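Local coordinates for protein phosphodiesterase (Candida albicans, PDB 6CPU) that is a phosphodiesterase of the HD superfamily, a mostly helical protein that carries a zinc ion and a magnesium ion, at residues Q201-T205 / T206-Q210; H223-N227 / D228-Y232. All coordinates share one frame; numbering follows the deposited sequence.

Interaction 1 (Q201-T205 / T206-Q210)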
# COMPACT_ATOMS: atom_id res chain seq x y z
N GLN A 201 -3.24 -17.18 -6.43
CA GLN A 201 -2.60 -18.46 -6.71
C GLN A 201 -3.10 -19.62 -5.85
O GLN A 201 -3.27 -20.73 -6.34
CB GLN A 201 -1.09 -18.35 -6.59
CG GLN A 201 -0.36 -19.45 -7.35
CD GLN A 201 1.14 -19.29 -7.31
OE1 GLN A 201 1.70 -18.79 -6.34
NE2 GLN A 201 1.81 -19.72 -8.38
N ASP A 202 -3.31 -19.36 -4.56
CA ASP A 202 -3.77 -20.40 -3.63
C ASP A 202 -4.92 -19.88 -2.76
O ASP A 202 -4.70 -19.24 -1.74
CB ASP A 202 -2.60 -20.84 -2.76
CG ASP A 202 -2.94 -22.02 -1.85
OD1 ASP A 202 -4.06 -22.58 -1.92
OD2 ASP A 202 -2.05 -22.37 -1.06
N ALA A 203 -6.15 -20.18 -3.19
CA ALA A 203 -7.35 -19.89 -2.42
C ALA A 203 -7.96 -21.17 -1.84
O ALA A 203 -9.16 -21.22 -1.58
CB ALA A 203 -8.35 -19.15 -3.30
N SER A 204 -7.13 -22.19 -1.61
CA SER A 204 -7.60 -23.45 -1.02
C SER A 204 -8.11 -23.20 0.39
O SER A 204 -7.70 -22.24 1.06
CB SER A 204 -6.46 -24.48 -0.98
OG SER A 204 -5.48 -24.11 -0.04
N THR A 205 -9.00 -24.07 0.86
CA THR A 205 -9.57 -23.93 2.19
C THR A 205 -8.48 -23.86 3.25
O THR A 205 -8.55 -23.04 4.16
CB THR A 205 -10.53 -25.09 2.52
OG1 THR A 205 -11.56 -25.14 1.52
CG2 THR A 205 -11.17 -24.88 3.88
N THR A 206 -7.48 -24.71 3.13
CA THR A 206 -6.37 -24.71 4.09
C THR A 206 -5.63 -23.37 4.10
O THR A 206 -5.38 -22.83 5.18
CB THR A 206 -5.40 -25.85 3.85
OG1 THR A 206 -6.09 -27.08 4.07
CG2 THR A 206 -4.22 -25.77 4.81
N ARG A 207 -5.31 -22.84 2.93
CA ARG A 207 -4.60 -21.55 2.87
C ARG A 207 -5.43 -20.41 3.45
O ARG A 207 -4.92 -19.63 4.24
CB ARG A 207 -4.16 -21.18 1.44
CG ARG A 207 -3.13 -20.04 1.38
CD ARG A 207 -1.94 -20.31 2.28
NE ARG A 207 -0.93 -19.25 2.27
CZ ARG A 207 -0.04 -19.06 3.25
NH1 ARG A 207 -0.02 -19.85 4.32
NH2 ARG A 207 0.84 -18.07 3.16
N LEU A 208 -6.70 -20.31 3.05
CA LEU A 208 -7.55 -19.23 3.56
C LEU A 208 -7.69 -19.30 5.09
O LEU A 208 -7.70 -18.26 5.77
CB LEU A 208 -8.93 -19.24 2.88
CG LEU A 208 -8.92 -19.11 1.36
CD1 LEU A 208 -10.35 -18.99 0.84
CD2 LEU A 208 -8.06 -17.96 0.86
N SER A 209 -7.78 -20.51 5.63
CA SER A 209 -7.82 -20.70 7.07
C SER A 209 -6.50 -20.26 7.72
O SER A 209 -6.51 -19.58 8.73
CB SER A 209 -8.15 -22.15 7.45
OG SER A 209 -8.15 -22.28 8.86
N GLN A 210 -5.37 -20.62 7.11
CA GLN A 210 -4.07 -20.21 7.64
C GLN A 210 -3.97 -18.68 7.71
O GLN A 210 -3.42 -18.13 8.66
CB GLN A 210 -2.93 -20.76 6.79
CG GLN A 210 -2.75 -22.26 6.93
CD GLN A 210 -1.72 -22.83 5.98
OE1 GLN A 210 -1.48 -22.29 4.89
NE2 GLN A 210 -1.12 -23.94 6.38
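Arg207 packs the base of its side chain against Asp202 and Ser204, where the chain turns into helix 205-216. Its CB lies 3.5 Å from Asp202 OD2 and equally close to Ser204 OG. CG runs on past the same carboxylate oxygen and the Asp202 backbone carbonyl, and CD still grazes OD2. The chain bends at chi2 (53°), so beyond CD it leaves the turn: NE stays 4.7 Å from Asp202 OD2, too far for a salt bridge despite the opposite charges. At the tip, NH1 donates to Gln210 OE1 (2.9 Å), one turn further along; the oxygen lies in the guanidinium plane, whereas NH1 stands above the plane of the amide. NH2 turns instead to Asp229, with which it forms a salt bridge.

Ser204 is the N-cap. With chi1 at 70° its OG is tucked between the backbone N and the carbonyl carbon, from where it accepts from Arg207 N (3.2 Å). The same hydroxyl donates to the syn side of Asp202 OD1 (2.8 Å), while Ser204 N reaches that oxygen from the anti side and closes an Asx turn. Two bonds thus grip Asp202 OD1, and the carboxylate in turn should help fix the rotation of the capping hydroxyl. Leu208 N to Ser204 O (2.9 Å) opens the helical bonding, and the Leu208 side chain folds back over Ala203, CD1 lying 3.5 Å from Ala203 O.

This surface cap begins helix 205-216 after the loop from helix 177-193; Ser209 OG binds Asp315 N in a neighbouring loop, and Arg207 leans on Leu225 ahead of helix 227-242.

Interaction 2 (H223-N227 / D228-Y232)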
# COMPACT_ATOMS: atom_id res chain seq x y z
N HIS A 223 6.34 -11.25 5.97
CA HIS A 223 7.36 -11.62 4.98
C HIS A 223 7.23 -13.03 4.44
O HIS A 223 7.87 -13.36 3.45
CB HIS A 223 8.75 -11.38 5.55
CG HIS A 223 8.94 -9.99 6.02
ND1 HIS A 223 9.16 -8.93 5.16
CD2 HIS A 223 8.89 -9.46 7.26
CE1 HIS A 223 9.24 -7.81 5.85
NE2 HIS A 223 9.08 -8.11 7.13
N ASN A 224 6.41 -13.84 5.08
CA ASN A 224 6.09 -15.17 4.58
C ASN A 224 4.79 -15.20 3.81
O ASN A 224 4.34 -16.26 3.41
CB ASN A 224 6.00 -16.14 5.76
CG ASN A 224 7.25 -16.13 6.59
OD1 ASN A 224 7.28 -15.57 7.70
ND2 ASN A 224 8.32 -16.67 6.04
N LEU A 225 4.17 -14.04 3.59
CA LEU A 225 2.90 -13.98 2.87
C LEU A 225 3.13 -13.35 1.51
O LEU A 225 3.79 -12.31 1.39
CB LEU A 225 1.85 -13.19 3.64
CG LEU A 225 1.56 -13.66 5.07
CD1 LEU A 225 0.62 -12.68 5.72
CD2 LEU A 225 1.00 -15.07 5.08
N SER A 226 2.61 -13.99 0.47
CA SER A 226 2.70 -13.47 -0.88
C SER A 226 1.77 -12.26 -1.04
O SER A 226 0.86 -12.04 -0.23
CB SER A 226 2.31 -14.55 -1.88
OG SER A 226 0.92 -14.83 -1.79
N ASN A 227 1.99 -11.49 -2.11
CA ASN A 227 1.07 -10.41 -2.44
C ASN A 227 -0.36 -10.91 -2.70
O ASN A 227 -1.32 -10.18 -2.45
CB ASN A 227 1.62 -9.58 -3.60
CG ASN A 227 2.74 -8.67 -3.17
OD1 ASN A 227 2.72 -8.12 -2.08
ND2 ASN A 227 3.72 -8.49 -4.04
N ASP A 228 -0.52 -12.15 -3.16
CA ASP A 228 -1.85 -12.75 -3.27
C ASP A 228 -2.46 -13.07 -1.90
O ASP A 228 -3.61 -12.71 -1.63
CB ASP A 228 -1.83 -14.03 -4.13
CG ASP A 228 -1.71 -13.75 -5.63
OD1 ASP A 228 -1.86 -12.60 -6.10
OD2 ASP A 228 -1.50 -14.73 -6.39
N ASP A 229 -1.69 -13.72 -1.02
CA ASP A 229 -2.13 -13.96 0.36
C ASP A 229 -2.55 -12.64 1.01
O ASP A 229 -3.53 -12.57 1.73
CB ASP A 229 -1.00 -14.51 1.23
CG ASP A 229 -0.56 -15.93 0.89
OD1 ASP A 229 -1.38 -16.77 0.43
OD2 ASP A 229 0.65 -16.20 1.14
N LEU A 230 -1.75 -11.60 0.78
CA LEU A 230 -1.98 -10.30 1.41
C LEU A 230 -3.31 -9.67 1.00
O LEU A 230 -3.98 -9.04 1.82
CB LEU A 230 -0.80 -9.36 1.14
CG LEU A 230 0.47 -9.77 1.91
CD1 LEU A 230 1.72 -9.17 1.27
CD2 LEU A 230 0.38 -9.41 3.40
N VAL A 231 -3.70 -9.87 -0.25
CA VAL A 231 -5.01 -9.43 -0.72
C VAL A 231 -6.10 -10.06 0.14
O VAL A 231 -7.03 -9.38 0.61
CB VAL A 231 -5.23 -9.79 -2.21
CG1 VAL A 231 -6.70 -9.63 -2.63
CG2 VAL A 231 -4.33 -8.94 -3.09
N TYR A 232 -5.99 -11.37 0.35
CA TYR A 232 -7.01 -12.07 1.14
C TYR A 232 -7.00 -11.61 2.60
O TYR A 232 -8.05 -11.48 3.20
CB TYR A 232 -6.85 -13.58 1.07
CG TYR A 232 -8.10 -14.28 1.55
CD1 TYR A 232 -8.19 -14.79 2.84
CD2 TYR A 232 -9.20 -14.40 0.71
CE1 TYR A 232 -9.35 -15.43 3.29
CE2 TYR A 232 -10.36 -15.05 1.14
CZ TYR A 232 -10.43 -15.55 2.43
OH TYR A 232 -11.59 -16.19 2.87
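From Leu225 and Ser226, both extended, the backbone turns at Asn227 into helical angles, and Leu230 N to Ser226 O (2.8 Å) and the longer Val231 N to Asn227 O start the helix. Ser226 and Asp229 close this end with a capping box. Ser226 OG accepts from Asp229 N at 2.9 Å in a nearly straight bond (175°). In return Ser226 N donates to Asp229 OD2 (3.0 Å), meeting it on the anti side and 34° out of the carboxylate plane. A chi1 of -69° sets the Asp229 carboxyl group beside its own backbone N, bringing OD2 back to Ser226 N, ahead of the first turn. That oxygen also forms a salt bridge with Arg207 NH2, so a backbone N-H and a guanidinium share it. The negative charge beside the helix N-terminus should interact favourably with the helix dipole.

Leu225 supplies an apolar flank just before the cap. Its CB sits 4.0 Å from Asp229 CB, and its CD1 meets Leu230 CD2 at the same separation, the two leucine side chains crossing at about a right angle. The other Leu230 branch, CD1, lies 3.7 Å from Asn227 OD1, while CG and CD1 both rest against Ser226 O. Val231 CG2 touches Asn227 O, one turn back. Asp228 forms a salt bridge with Arg264 through OD1, and its OD2 probably accepts from Gln201 N.

The buried cap is walled on several sides: Leu225 and Asp229 touch Leu211 of helix 205-216, Val231 packs on helix 253-264, and Leu230 lies against Phe276, Arg277 and Val280 of helix 276-292; the Leu230 side chain is about 14 Å from the bound zinc ion.

Interactions 1 and 2 cap the N-termini of successive helices, 205-216 and 227-242, and follow one another along the chain, with centres about 11 Å apart. They touch directly: Arg207 NH2 of the first is 2.8 Å from Asp229 OD2 of the second, a salt bridge joining the two first turns, and Gln201 N probably donates to Asp228 OD2. Packing of Leu208 CD1 on Tyr232 OH adds to the join. Interaction 1 lies near the surface, whereas interaction 2 is buried closer to the centre of the chain. Together they tie the starts of two neighbouring helices within this mostly helical protein.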